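Local atomic coordinates of bifunctional endomannanase/endoglucanase (Caldanaerobius polysaccharolyticus, PDB entry 3W0K), a protein that is named a bifunctional endomannanase/endoglucanase of glycoside hydrolase family 5 and probably cuts mannan and cellulose-type chains internally. Residues V43-W48 against D95-N100; A161-D166 against A187-V192; P220-L225 against F274-S279; W291-K294 against I299-H302. One frame throughout, in Å; residues are numbered along the deposited sequence.

Interaction 1: residues V43-W48 against D95-N100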
loop_
_atom_site.group_PDB
_atom_site.type_symbol
_atom_site.label_atom_id
_atom_site.label_comp_id
_atom_site.label_asym_id
_atom_site.label_seq_id
_atom_site.Cartn_x
_atom_site.Cartn_y
_atom_site.Cartn_z
ATOM N N VAL A 43 -2.710 -6.467 6.037
ATOM C CA VAL A 43 -3.486 -7.266 6.986
ATOM C C VAL A 43 -3.842 -6.592 8.312
ATOM O O VAL A 43 -3.211 -5.620 8.723
ATOM C CB VAL A 43 -2.796 -8.633 7.272
ATOM C CG1 VAL A 43 -2.484 -9.350 5.962
ATOM C CG2 VAL A 43 -1.523 -8.444 8.088
ATOM N N ASP A 44 -4.862 -7.146 8.966
ATOM C CA ASP A 44 -5.377 -6.674 10.253
ATOM C C ASP A 44 -4.880 -7.666 11.313
ATOM O O ASP A 44 -5.250 -8.840 11.285
ATOM C CB ASP A 44 -6.915 -6.683 10.182
ATOM C CG ASP A 44 -7.587 -6.071 11.401
ATOM O OD1 ASP A 44 -7.005 -6.063 12.504
ATOM O OD2 ASP A 44 -8.735 -5.611 11.247
ATOM N N TYR A 45 -4.055 -7.193 12.248
ATOM C CA TYR A 45 -3.502 -8.062 13.290
ATOM C C TYR A 45 -4.552 -8.732 14.176
ATOM O O TYR A 45 -4.254 -9.718 14.851
ATOM C CB TYR A 45 -2.476 -7.307 14.155
ATOM C CG TYR A 45 -3.066 -6.463 15.265
ATOM C CD1 TYR A 45 -3.149 -6.955 16.566
ATOM C CD2 TYR A 45 -3.535 -5.175 15.018
ATOM C CE1 TYR A 45 -3.689 -6.190 17.598
ATOM C CE2 TYR A 45 -4.074 -4.396 16.045
ATOM C CZ TYR A 45 -4.148 -4.913 17.331
ATOM O OH TYR A 45 -4.679 -4.160 18.353
ATOM N N ARG A 46 -5.775 -8.204 14.172
ATOM C CA ARG A 46 -6.843 -8.779 14.987
ATOM C C ARG A 46 -7.279 -10.159 14.495
ATOM O O ARG A 46 -7.966 -10.892 15.211
ATOM C CB ARG A 46 -8.036 -7.829 15.071
ATOM C CG ARG A 46 -7.736 -6.553 15.838
ATOM C CD ARG A 46 -8.947 -5.649 15.856
ATOM N NE ARG A 46 -9.348 -5.294 14.499
ATOM C CZ ARG A 46 -10.493 -4.700 14.183
ATOM N NH1 ARG A 46 -11.370 -4.389 15.130
ATOM N NH2 ARG A 46 -10.760 -4.416 12.917
ATOM N N PHE A 47 -6.880 -10.519 13.276
ATOM C CA PHE A 47 -7.210 -11.841 12.751
ATOM C C PHE A 47 -6.518 -12.927 13.579
ATOM O O PHE A 47 -6.980 -14.066 13.618
ATOM C CB PHE A 47 -6.792 -11.977 11.284
ATOM C CG PHE A 47 -7.854 -11.561 10.305
ATOM C CD1 PHE A 47 -8.943 -12.387 10.046
ATOM C CD2 PHE A 47 -7.749 -10.358 9.612
ATOM C CE1 PHE A 47 -9.913 -12.023 9.108
ATOM C CE2 PHE A 47 -8.712 -9.986 8.671
ATOM C CZ PHE A 47 -9.796 -10.821 8.418
ATOM N N TRP A 48 -5.421 -12.571 14.247
ATOM C CA TRP A 48 -4.680 -13.534 15.061
ATOM C C TRP A 48 -4.431 -13.048 16.486
ATOM O O TRP A 48 -3.754 -13.720 17.266
ATOM C CB TRP A 48 -3.341 -13.882 14.389
ATOM C CG TRP A 48 -2.361 -12.734 14.293
ATOM C CD1 TRP A 48 -1.538 -12.277 15.284
ATOM C CD2 TRP A 48 -2.073 -11.933 13.138
ATOM N NE1 TRP A 48 -0.758 -11.251 14.821
ATOM C CE2 TRP A 48 -1.063 -11.018 13.506
ATOM C CE3 TRP A 48 -2.567 -11.905 11.827
ATOM C CZ2 TRP A 48 -0.534 -10.083 12.610
ATOM C CZ3 TRP A 48 -2.041 -10.976 10.935
ATOM C CH2 TRP A 48 -1.033 -10.078 11.334
ATOM N N ASP A 95 -9.344 4.970 16.415
ATOM C CA ASP A 95 -10.021 5.051 17.711
ATOM C C ASP A 95 -10.407 3.682 18.274
ATOM O O ASP A 95 -10.693 3.555 19.465
ATOM C CB ASP A 95 -11.270 5.937 17.608
ATOM C CG ASP A 95 -12.307 5.376 16.650
ATOM O OD1 ASP A 95 -11.976 5.175 15.465
ATOM O OD2 ASP A 95 -13.453 5.140 17.082
ATOM N N ILE A 96 -10.450 2.677 17.400
ATOM C CA ILE A 96 -10.784 1.301 17.773
ATOM C C ILE A 96 -9.624 0.659 18.546
ATOM O O ILE A 96 -9.822 -0.297 19.299
ATOM C CB ILE A 96 -11.123 0.460 16.500
ATOM C CG1 ILE A 96 -12.484 0.888 15.948
ATOM C CG2 ILE A 96 -11.099 -1.038 16.791
ATOM C CD1 ILE A 96 -12.896 0.144 14.689
ATOM N N GLU A 97 -8.416 1.182 18.357
ATOM C CA GLU A 97 -7.252 0.655 19.064
ATOM C C GLU A 97 -7.277 1.089 20.519
ATOM O O GLU A 97 -7.818 2.145 20.856
ATOM C CB GLU A 97 -5.953 1.161 18.430
ATOM C CG GLU A 97 -5.647 0.579 17.059
ATOM C CD GLU A 97 -5.533 -0.933 17.084
ATOM O OE1 GLU A 97 -4.777 -1.470 17.922
ATOM O OE2 GLU A 97 -6.220 -1.592 16.285
ATOM N N ARG A 98 -6.701 0.261 21.384
ATOM C CA ARG A 98 -6.619 0.576 22.807
ATOM C C ARG A 98 -5.408 1.481 23.027
ATOM O O ARG A 98 -5.492 2.504 23.710
ATOM C CB ARG A 98 -6.428 -0.706 23.625
ATOM C CG ARG A 98 -6.325 -0.479 25.128
ATOM C CD ARG A 98 -5.853 -1.732 25.857
ATOM N NE ARG A 98 -4.455 -2.034 25.555
ATOM C CZ ARG A 98 -3.822 -3.144 25.922
ATOM N NH1 ARG A 98 -4.457 -4.085 26.612
ATOM N NH2 ARG A 98 -2.545 -3.309 25.603
ATOM N N ASP A 99 -4.298 1.110 22.398
ATOM C CA ASP A 99 -3.034 1.825 22.523
ATOM C C ASP A 99 -2.700 2.720 21.339
ATOM O O ASP A 99 -3.375 2.691 20.310
ATOM C CB ASP A 99 -1.891 0.816 22.673
ATOM C CG ASP A 99 -2.135 -0.190 23.775
ATOM O OD1 ASP A 99 -2.788 0.165 24.777
ATOM O OD2 ASP A 99 -1.658 -1.335 23.641
ATOM N N ASN A 100 -1.634 3.499 21.510
ATOM C CA ASN A 100 -1.119 4.389 20.476
ATOM C C ASN A 100 0.311 3.950 20.177
ATOM O O ASN A 100 1.231 4.200 20.958
ATOM C CB ASN A 100 -1.119 5.847 20.938
ATOM C CG ASN A 100 -0.441 6.771 19.939
ATOM O OD1 ASN A 100 -0.183 6.385 18.796
ATOM N ND2 ASN A 100 -0.124 7.984 20.371
#
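A phenol-to-carboxylate bond bridges two backbones that stay far apart: the nearest CA atoms, those of Arg46 and Glu97, are 10.3 Å from each other, yet Tyr45 OH donates to Glu97 OE1 at 2.7 Å. The two side chains reach across from opposite directions. Glu97 presents the syn lone pair of OE1, and its carboxylate lies at the edge of the phenol ring, the two planes turned 56° apart. OE2 sits beside the same edge, 3.5 Å from Tyr45 CE2. Tyr45 CG is wedged between its backbone N and carbonyl carbon (chi1 83°), and Arg46 CG lies over one face of the ring. Glu97 bends at chi2 (-59°), which brings the carboxylate up to the phenol although its CB does not point that way.

The second contact sets a guanidinium nitrogen against a methyl: Arg46 NH1 rests 3.7 Å from Ile96 CG2, the two chains crossing at about a right angle. Asp44 fixes the guanidinium from its own segment, side-on, with NE facing OD1 and Arg46 NH2 bonding to Asp44 OD2 at 2.9 Å, both in the guanidinium plane. Asp44 OD1 also takes the backbone N of Arg46, making an Asx turn. Glu97 is buried, and its charge has further partners: OE2 pairs with Arg85, and OE1 accepts from the backbone of Gly88. The contact joins loops at the C-terminal ends of neighbouring barrel strands, the active-site face in TIM-barrel hydrolases: the 3-10 turn after strand 38-44 meets the loop between strand 78-83 and helix 105-121, whose Gln114 packs against Tyr45.

Interaction 2: residues A161-D166 against A187-V192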
loop_
_atom_site.group_PDB
_atom_site.type_symbol
_atom_site.label_atom_id
_atom_site.label_comp_id
_atom_site.label_asym_id
_atom_site.label_seq_id
_atom_site.Cartn_x
_atom_site.Cartn_y
_atom_site.Cartn_z
ATOM N N ALA A 161 15.480 -5.197 14.731
ATOM C CA ALA A 161 14.954 -6.435 15.301
ATOM C C ALA A 161 14.760 -7.489 14.210
ATOM O O ALA A 161 15.082 -8.661 14.402
ATOM C CB ALA A 161 13.643 -6.169 16.026
ATOM N N ILE A 162 14.230 -7.067 13.064
ATOM C CA ILE A 162 14.019 -7.980 11.940
ATOM C C ILE A 162 15.368 -8.474 11.408
ATOM O O ILE A 162 15.564 -9.677 11.211
ATOM C CB ILE A 162 13.240 -7.280 10.794
ATOM C CG1 ILE A 162 11.800 -7.012 11.231
ATOM C CG2 ILE A 162 13.271 -8.127 9.515
ATOM C CD1 ILE A 162 11.048 -6.071 10.301
ATOM N N ARG A 163 16.299 -7.545 11.212
ATOM C CA ARG A 163 17.624 -7.873 10.689
ATOM C C ARG A 163 18.478 -8.752 11.592
ATOM O O ARG A 163 19.362 -9.463 11.108
ATOM C CB ARG A 163 18.379 -6.604 10.297
ATOM C CG ARG A 163 17.807 -5.962 9.049
ATOM C CD ARG A 163 18.528 -4.690 8.658
ATOM N NE ARG A 163 18.017 -4.172 7.389
ATOM C CZ ARG A 163 18.172 -2.921 6.964
ATOM N NH1 ARG A 163 18.827 -2.034 7.704
ATOM N NH2 ARG A 163 17.667 -2.557 5.795
ATOM N N LYS A 164 18.234 -8.694 12.899
ATOM C CA LYS A 164 18.984 -9.528 13.835
ATOM C C LYS A 164 18.619 -10.992 13.583
ATOM O O LYS A 164 19.461 -11.887 13.701
ATOM C CB LYS A 164 18.662 -9.140 15.281
ATOM C CG LYS A 164 19.428 -9.944 16.318
ATOM C CD LYS A 164 19.184 -9.421 17.722
ATOM C CE LYS A 164 19.908 -10.272 18.755
ATOM N NZ LYS A 164 19.417 -11.681 18.755
ATOM N N ILE A 165 17.362 -11.220 13.210
ATOM C CA ILE A 165 16.854 -12.560 12.925
ATOM C C ILE A 165 17.151 -12.958 11.478
ATOM O O ILE A 165 17.673 -14.047 11.220
ATOM C CB ILE A 165 15.331 -12.637 13.189
ATOM C CG1 ILE A 165 15.058 -12.437 14.681
ATOM C CG2 ILE A 165 14.764 -13.969 12.694
ATOM C CD1 ILE A 165 13.608 -12.148 15.010
ATOM N N ASP A 166 16.826 -12.071 10.544
ATOM C CA ASP A 166 17.061 -12.320 9.125
ATOM C C ASP A 166 17.613 -11.065 8.451
ATOM O O ASP A 166 16.857 -10.207 7.988
ATOM C CB ASP A 166 15.765 -12.773 8.439
ATOM C CG ASP A 166 15.975 -13.158 6.978
ATOM O OD1 ASP A 166 17.120 -13.093 6.481
ATOM O OD2 ASP A 166 14.984 -13.528 6.317
ATOM N N ALA A 187 16.692 7.770 5.066
ATOM C CA ALA A 187 17.307 7.432 3.783
ATOM C C ALA A 187 18.456 6.422 3.859
ATOM O O ALA A 187 18.608 5.583 2.970
ATOM C CB ALA A 187 17.781 8.705 3.086
ATOM N N HIS A 188 19.249 6.494 4.925
ATOM C CA HIS A 188 20.399 5.609 5.090
ATOM C C HIS A 188 20.106 4.244 5.714
ATOM O O HIS A 188 21.027 3.453 5.939
ATOM C CB HIS A 188 21.488 6.325 5.886
ATOM N N LEU A 189 18.830 3.944 5.948
ATOM C CA LEU A 189 18.452 2.676 6.568
ATOM C C LEU A 189 18.473 1.464 5.630
ATOM O O LEU A 189 18.393 0.322 6.086
ATOM C CB LEU A 189 17.084 2.813 7.242
ATOM C CG LEU A 189 16.719 1.794 8.322
ATOM C CD1 LEU A 189 17.813 1.721 9.383
ATOM C CD2 LEU A 189 15.391 2.189 8.951
ATOM N N GLY A 190 18.586 1.712 4.328
ATOM C CA GLY A 190 18.629 0.623 3.366
ATOM C C GLY A 190 17.312 -0.110 3.204
ATOM O O GLY A 190 17.281 -1.332 3.040
ATOM N N VAL A 191 16.219 0.644 3.263
ATOM C CA VAL A 191 14.881 0.084 3.113
ATOM C C VAL A 191 14.185 0.772 1.948
ATOM O O VAL A 191 14.626 1.828 1.487
ATOM C CB VAL A 191 14.024 0.286 4.393
ATOM C CG1 VAL A 191 14.672 -0.412 5.577
ATOM C CG2 VAL A 191 13.828 1.775 4.684
ATOM N N VAL A 192 13.127 0.151 1.441
ATOM C CA VAL A 192 12.368 0.742 0.347
ATOM C C VAL A 192 11.422 1.786 0.927
ATOM O O VAL A 192 10.751 1.527 1.925
ATOM C CB VAL A 192 11.518 -0.312 -0.403
ATOM C CG1 VAL A 192 10.701 0.356 -1.508
ATOM C CG2 VAL A 192 12.409 -1.395 -0.986
#
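Arg163 reaches out from the last turns of its helix and clasps the carbonyl oxygen of Leu189 end-on, with both terminal nitrogens on the one atom. Arg163 NH1 donates to Leu189 O at 2.9 Å, and NH2 reaches the same oxygen at 3.0 Å. The N-H...O angles, 148° and 143°, are bent as expected when two N-H groups share a single acceptor. The oxygen lies in the guanidinium plane, so the grip sets the rotation of the flat group.

The side chain gets there by being straight. CG leaves anti to the carbonyl carbon (chi1 -71°), and the chain then runs extended from CG to NE, spanning a gap of 11.3 Å between Arg163 CA and Gly190 CA. Gly190 O also lies near the guanidinium edge, 3.0 Å from Arg163 NH2. Val191 brings up CG1, the methyl anti to the carbonyl carbon, to 3.7 Å from Arg163 NH2, approaching obliquely.

Leu189 turns its own side chain onto Ile155 and Val159 of helix 148-165, while Val191 packs on Ile171 and Ile173 of strand 170-174. Arg163 joins the C-terminal end of helix 148-165 to the loop entering barrel strand 192-197, at the N-terminal end of the strands, away from the face where TIM barrels keep their active sites.

Interaction 3: residues P220-L225 against F274-S279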
loop_
_atom_site.group_PDB
_atom_site.type_symbol
_atom_site.label_atom_id
_atom_site.label_comp_id
_atom_site.label_asym_id
_atom_site.label_seq_id
_atom_site.Cartn_x
_atom_site.Cartn_y
_atom_site.Cartn_z
ATOM N N PRO A 220 -15.302 16.224 -9.954
ATOM C CA PRO A 220 -13.933 16.266 -10.470
ATOM C C PRO A 220 -13.804 16.463 -11.971
ATOM O O PRO A 220 -14.550 15.885 -12.764
ATOM C CB PRO A 220 -13.367 14.905 -10.056
ATOM C CG PRO A 220 -14.141 14.565 -8.846
ATOM C CD PRO A 220 -15.538 14.963 -9.237
ATOM N N TYR A 221 -12.849 17.308 -12.336
ATOM C CA TYR A 221 -12.513 17.601 -13.720
ATOM C C TYR A 221 -10.987 17.603 -13.718
ATOM O O TYR A 221 -10.367 17.838 -12.677
ATOM C CB TYR A 221 -13.082 18.955 -14.165
ATOM C CG TYR A 221 -12.723 20.111 -13.264
ATOM C CD1 TYR A 221 -11.603 20.898 -13.522
ATOM C CD2 TYR A 221 -13.494 20.406 -12.140
ATOM C CE1 TYR A 221 -11.255 21.950 -12.682
ATOM C CE2 TYR A 221 -13.155 21.457 -11.292
ATOM C CZ TYR A 221 -12.033 22.222 -11.569
ATOM O OH TYR A 221 -11.679 23.245 -10.725
ATOM N N TYR A 222 -10.380 17.313 -14.860
ATOM C CA TYR A 222 -8.927 17.251 -14.939
ATOM C C TYR A 222 -8.497 17.404 -16.398
ATOM O O TYR A 222 -9.178 16.914 -17.299
ATOM C CB TYR A 222 -8.464 15.896 -14.372
ATOM C CG TYR A 222 -6.988 15.812 -14.078
ATOM C CD1 TYR A 222 -6.455 16.368 -12.914
ATOM C CD2 TYR A 222 -6.115 15.212 -14.983
ATOM C CE1 TYR A 222 -5.088 16.336 -12.664
ATOM C CE2 TYR A 222 -4.752 15.174 -14.744
ATOM C CZ TYR A 222 -4.243 15.741 -13.586
ATOM O OH TYR A 222 -2.888 15.728 -13.368
ATOM N N PRO A 223 -7.347 18.057 -16.653
ATOM C CA PRO A 223 -6.399 18.667 -15.712
ATOM C C PRO A 223 -6.825 20.012 -15.126
ATOM O O PRO A 223 -7.918 20.511 -15.398
ATOM C CB PRO A 223 -5.145 18.822 -16.564
ATOM C CG PRO A 223 -5.722 19.185 -17.896
ATOM C CD PRO A 223 -6.847 18.184 -18.036
ATOM N N ASP A 224 -5.936 20.575 -14.310
ATOM C CA ASP A 224 -6.132 21.866 -13.655
ATOM C C ASP A 224 -7.274 21.896 -12.641
ATOM O O ASP A 224 -8.029 22.867 -12.566
ATOM C CB ASP A 224 -6.303 22.977 -14.699
ATOM C CG ASP A 224 -5.095 23.119 -15.617
ATOM O OD1 ASP A 224 -4.028 22.532 -15.334
ATOM O OD2 ASP A 224 -5.216 23.829 -16.636
ATOM N N LEU A 225 -7.369 20.840 -11.838
ATOM C CA LEU A 225 -8.405 20.742 -10.815
ATOM C C LEU A 225 -8.053 21.654 -9.646
ATOM O O LEU A 225 -6.970 21.546 -9.072
ATOM C CB LEU A 225 -8.539 19.297 -10.322
ATOM C CG LEU A 225 -9.489 19.028 -9.149
ATOM C CD1 LEU A 225 -10.909 19.422 -9.513
ATOM C CD2 LEU A 225 -9.438 17.557 -8.768
ATOM N N PHE A 274 -4.898 9.209 -14.624
ATOM C CA PHE A 274 -4.046 8.017 -14.678
ATOM C C PHE A 274 -2.904 8.221 -15.670
ATOM O O PHE A 274 -1.770 7.821 -15.418
ATOM C CB PHE A 274 -4.853 6.786 -15.105
ATOM C CG PHE A 274 -5.426 5.996 -13.960
ATOM C CD1 PHE A 274 -4.590 5.338 -13.063
ATOM C CD2 PHE A 274 -6.802 5.869 -13.810
ATOM C CE1 PHE A 274 -5.122 4.560 -12.034
ATOM C CE2 PHE A 274 -7.344 5.094 -12.783
ATOM C CZ PHE A 274 -6.500 4.439 -11.893
ATOM N N GLU A 275 -3.210 8.838 -16.809
ATOM C CA GLU A 275 -2.194 9.086 -17.822
ATOM C C GLU A 275 -1.048 9.933 -17.281
ATOM O O GLU A 275 0.112 9.681 -17.600
ATOM C CB GLU A 275 -2.821 9.728 -19.058
ATOM C CG GLU A 275 -3.725 8.770 -19.819
ATOM C CD GLU A 275 -4.524 9.437 -20.920
ATOM O OE1 GLU A 275 -4.889 10.622 -20.771
ATOM O OE2 GLU A 275 -4.806 8.762 -21.931
ATOM N N ASP A 276 -1.368 10.901 -16.426
ATOM C CA ASP A 276 -0.345 11.752 -15.829
ATOM C C ASP A 276 0.508 11.028 -14.789
ATOM O O ASP A 276 1.736 11.046 -14.880
ATOM C CB ASP A 276 -0.969 12.996 -15.197
ATOM C CG ASP A 276 -1.205 14.111 -16.197
ATOM O OD1 ASP A 276 -0.817 13.969 -17.376
ATOM O OD2 ASP A 276 -1.768 15.144 -15.790
ATOM N N VAL A 277 -0.129 10.394 -13.804
ATOM C CA VAL A 277 0.640 9.698 -12.772
ATOM C C VAL A 277 1.451 8.533 -13.316
ATOM O O VAL A 277 2.622 8.393 -12.983
ATOM C CB VAL A 277 -0.226 9.229 -11.565
ATOM C CG1 VAL A 277 -0.805 10.431 -10.838
ATOM C CG2 VAL A 277 -1.323 8.279 -12.008
ATOM N N LEU A 278 0.852 7.733 -14.195
ATOM C CA LEU A 278 1.561 6.594 -14.769
ATOM C C LEU A 278 2.729 7.023 -15.660
ATOM O O LEU A 278 3.793 6.404 -15.619
ATOM C CB LEU A 278 0.595 5.673 -15.520
ATOM C CG LEU A 278 -0.333 4.855 -14.614
ATOM C CD1 LEU A 278 -1.415 4.178 -15.435
ATOM C CD2 LEU A 278 0.475 3.825 -13.834
ATOM N N SER A 279 2.548 8.090 -16.440
ATOM C CA SER A 279 3.634 8.575 -17.297
ATOM C C SER A 279 4.779 9.075 -16.419
ATOM O O SER A 279 5.948 8.942 -16.778
ATOM C CB SER A 279 3.155 9.670 -18.263
ATOM O OG SER A 279 2.712 10.828 -17.584
#
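Hydrogen bonding between Tyr222 and Asp276 carries this contact: Tyr222 OH donates to Asp276 OD2 at 2.7 Å. The phenol uses the anti lone pair of OD2, the one away from the other oxygen, and OD1 is taken by Arg272 in a salt bridge one helical turn earlier. Both oxygens of this buried carboxylate are thus engaged, which would probably favour its charged form.

Van der Waals contact follows the same line. The carboxylate stands at the edge of the phenol ring, its plane 71° from that of the ring, with Tyr222 CE2 3.2 Å from Asp276 OD2. Tyr222 CG points opposite its backbone N (chi1 -166°), sending the ring out of the loop toward the helix. Pro223, which follows a cis peptide bond, lays CB over one face of the Tyr222 ring, 4.0 Å above the plane and toward the rim.

Aromatic and aliphatic neighbours complete the setting: Trp273 meets Tyr222 edge-to-face, and Leu237 of helix 234-249 touches both Tyr222 and Asp276. This is peripheral packing of a beta/alpha barrel, in which the loop between helix 201-204 and the small antiparallel hairpin of strands 225-227 and 230-232 is fastened to helix 267-284 on the outside of the barrel.

Interaction 4: residues W291-K294 against I299-H302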
loop_
_atom_site.group_PDB
_atom_site.type_symbol
_atom_site.label_atom_id
_atom_site.label_comp_id
_atom_site.label_asym_id
_atom_site.label_seq_id
_atom_site.Cartn_x
_atom_site.Cartn_y
_atom_site.Cartn_z
ATOM N N TRP A 291 -4.546 -0.183 -5.868
ATOM C CA TRP A 291 -5.215 -0.576 -4.626
ATOM C C TRP A 291 -6.109 -1.815 -4.732
ATOM O O TRP A 291 -6.124 -2.639 -3.822
ATOM C CB TRP A 291 -5.974 0.602 -4.006
ATOM C CG TRP A 291 -6.719 0.218 -2.757
ATOM C CD1 TRP A 291 -8.057 0.352 -2.532
ATOM C CD2 TRP A 291 -6.176 -0.416 -1.588
ATOM N NE1 TRP A 291 -8.386 -0.166 -1.299
ATOM C CE2 TRP A 291 -7.249 -0.643 -0.701
ATOM C CE3 TRP A 291 -4.887 -0.818 -1.208
ATOM C CZ2 TRP A 291 -7.075 -1.257 0.546
ATOM C CZ3 TRP A 291 -4.714 -1.430 0.034
ATOM C CH2 TRP A 291 -5.804 -1.642 0.893
ATOM N N ASN A 292 -6.869 -1.937 -5.816
ATOM C CA ASN A 292 -7.728 -3.112 -6.001
ATOM C C ASN A 292 -7.444 -3.766 -7.346
ATOM O O ASN A 292 -6.901 -3.131 -8.258
ATOM C CB ASN A 292 -9.222 -2.740 -6.039
ATOM C CG ASN A 292 -9.778 -2.275 -4.710
ATOM O OD1 ASN A 292 -10.739 -1.508 -4.684
ATOM N ND2 ASN A 292 -9.237 -2.780 -3.610
ATOM N N PHE A 293 -7.773 -5.053 -7.442
ATOM C CA PHE A 293 -7.687 -5.787 -8.698
ATOM C C PHE A 293 -9.175 -5.766 -9.060
ATOM O O PHE A 293 -9.580 -5.176 -10.060
ATOM C CB PHE A 293 -7.193 -7.220 -8.496
ATOM C CG PHE A 293 -7.282 -8.058 -9.735
ATOM C CD1 PHE A 293 -6.500 -7.760 -10.845
ATOM C CD2 PHE A 293 -8.193 -9.108 -9.815
ATOM C CE1 PHE A 293 -6.626 -8.495 -12.023
ATOM C CE2 PHE A 293 -8.328 -9.850 -10.987
ATOM C CZ PHE A 293 -7.541 -9.539 -12.094
ATOM N N LYS A 294 -9.985 -6.398 -8.213
ATOM C CA LYS A 294 -11.436 -6.379 -8.358
ATOM C C LYS A 294 -11.874 -5.377 -7.295
ATOM O O LYS A 294 -11.299 -5.338 -6.204
ATOM C CB LYS A 294 -12.052 -7.752 -8.068
ATOM C CG LYS A 294 -11.986 -8.709 -9.241
ATOM C CD LYS A 294 -12.562 -10.067 -8.889
ATOM C CE LYS A 294 -11.651 -10.822 -7.944
ATOM N NZ LYS A 294 -12.200 -12.170 -7.633
ATOM N N ILE A 299 -9.320 -2.843 -11.793
ATOM C CA ILE A 299 -9.457 -2.868 -13.247
ATOM C C ILE A 299 -10.624 -3.751 -13.687
ATOM O O ILE A 299 -11.023 -3.721 -14.850
ATOM C CB ILE A 299 -8.167 -3.358 -13.964
ATOM C CG1 ILE A 299 -7.822 -4.792 -13.558
ATOM C CG2 ILE A 299 -7.012 -2.413 -13.680
ATOM C CD1 ILE A 299 -6.784 -5.450 -14.459
ATOM N N VAL A 300 -11.171 -4.533 -12.762
ATOM C CA VAL A 300 -12.279 -5.422 -13.093
ATOM C C VAL A 300 -13.615 -4.823 -12.679
ATOM O O VAL A 300 -13.927 -4.761 -11.492
ATOM C CB VAL A 300 -12.118 -6.809 -12.426
ATOM C CG1 VAL A 300 -13.237 -7.747 -12.882
ATOM C CG2 VAL A 300 -10.760 -7.401 -12.770
ATOM N N GLU A 301 -14.382 -4.364 -13.669
ATOM C CA GLU A 301 -15.702 -3.773 -13.440
ATOM C C GLU A 301 -15.725 -2.824 -12.243
ATOM O O GLU A 301 -16.556 -2.965 -11.344
ATOM C CB GLU A 301 -16.743 -4.883 -13.245
ATOM C CG GLU A 301 -16.895 -5.806 -14.443
ATOM C CD GLU A 301 -17.934 -6.889 -14.219
ATOM O OE1 GLU A 301 -17.571 -7.969 -13.706
ATOM O OE2 GLU A 301 -19.113 -6.661 -14.562
ATOM N N HIS A 302 -14.817 -1.852 -12.234
ATOM C CA HIS A 302 -14.743 -0.910 -11.121
ATOM C C HIS A 302 -16.033 -0.118 -10.906
ATOM O O HIS A 302 -16.409 0.147 -9.765
ATOM C CB HIS A 302 -13.527 0.012 -11.257
ATOM C CG HIS A 302 -13.441 0.720 -12.570
ATOM N ND1 HIS A 302 -12.562 0.341 -13.563
ATOM C CD2 HIS A 302 -14.121 1.785 -13.054
ATOM C CE1 HIS A 302 -12.708 1.144 -14.602
ATOM N NE2 HIS A 302 -13.647 2.029 -14.319
#
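Phe293 O receives two successive backbone N-H groups, those of Ile299 at 2.9 Å and Val300 at 3.2 Å, and so draws together the two ends of a short loop. The Val300 bond is the straighter, with an N-H...O angle of 157°; the Ile299 bond bends to 139°, its donor tilted from the carbonyl plane. Neither segment is regular strand or helix. The CA atoms come closest at Lys294 and Val300, 4.9 Å apart.

Among the side chains, Val300 sets CG2 over one face of the Phe293 ring, 4.1 Å from the centroid, a CH-pi contact displaced toward the rim near CE2 and CZ. Ile299 CD1 comes obliquely to Phe293 CE1 at 3.9 Å, on the same side of the ring plane as Val300 CG2 but across the ring from CE2. The phenyl bond leaves CB anti to the backbone N (chi1 172°), which swings the ring round to both partners although its CB points away from them. Lys294 runs alongside Val300, the two pointing the same way, with Lys294 CG 3.7 Å from Val300 CB; Lys294 NZ goes on to a salt bridge with Asp24.

Phe6 and Phe315 each meet Phe293 edge-to-face. The loop follows the eighth barrel strand, 287-290, at its C-terminal end, where TIM barrels such as this family carry their active sites. Its apolar side chains are packed between helix 25-33, which touches Phe293 and Ile299, helix 319-327, where Ile299 meets Leu321, Leu322 and Leu325, and strand 315-317, whose Phe315 contacts Val300.

How the interactions relate
All four contacts belong to one eight-stranded beta/alpha barrel, but none touch and no two hold the same pair of elements. Interactions 1 and 4 involve loops at the C-terminal ends of strands, interaction 2 the loop at the N-terminal end of strand 192-197, interaction 3 a loop and helix 267-284. Interaction 4 is the buried one, apolar and aromatic around a doubly bonded backbone carbonyl; the other three are partly buried and rest on polar side chains that bridge separated backbones. Interactions 1 and 3 share a tyrosine hydroxyl on a buried carboxylate whose other oxygen is held by arginine, yet their centres are 35 Å apart. Interaction 2 instead pairs arginine with main-chain oxygen.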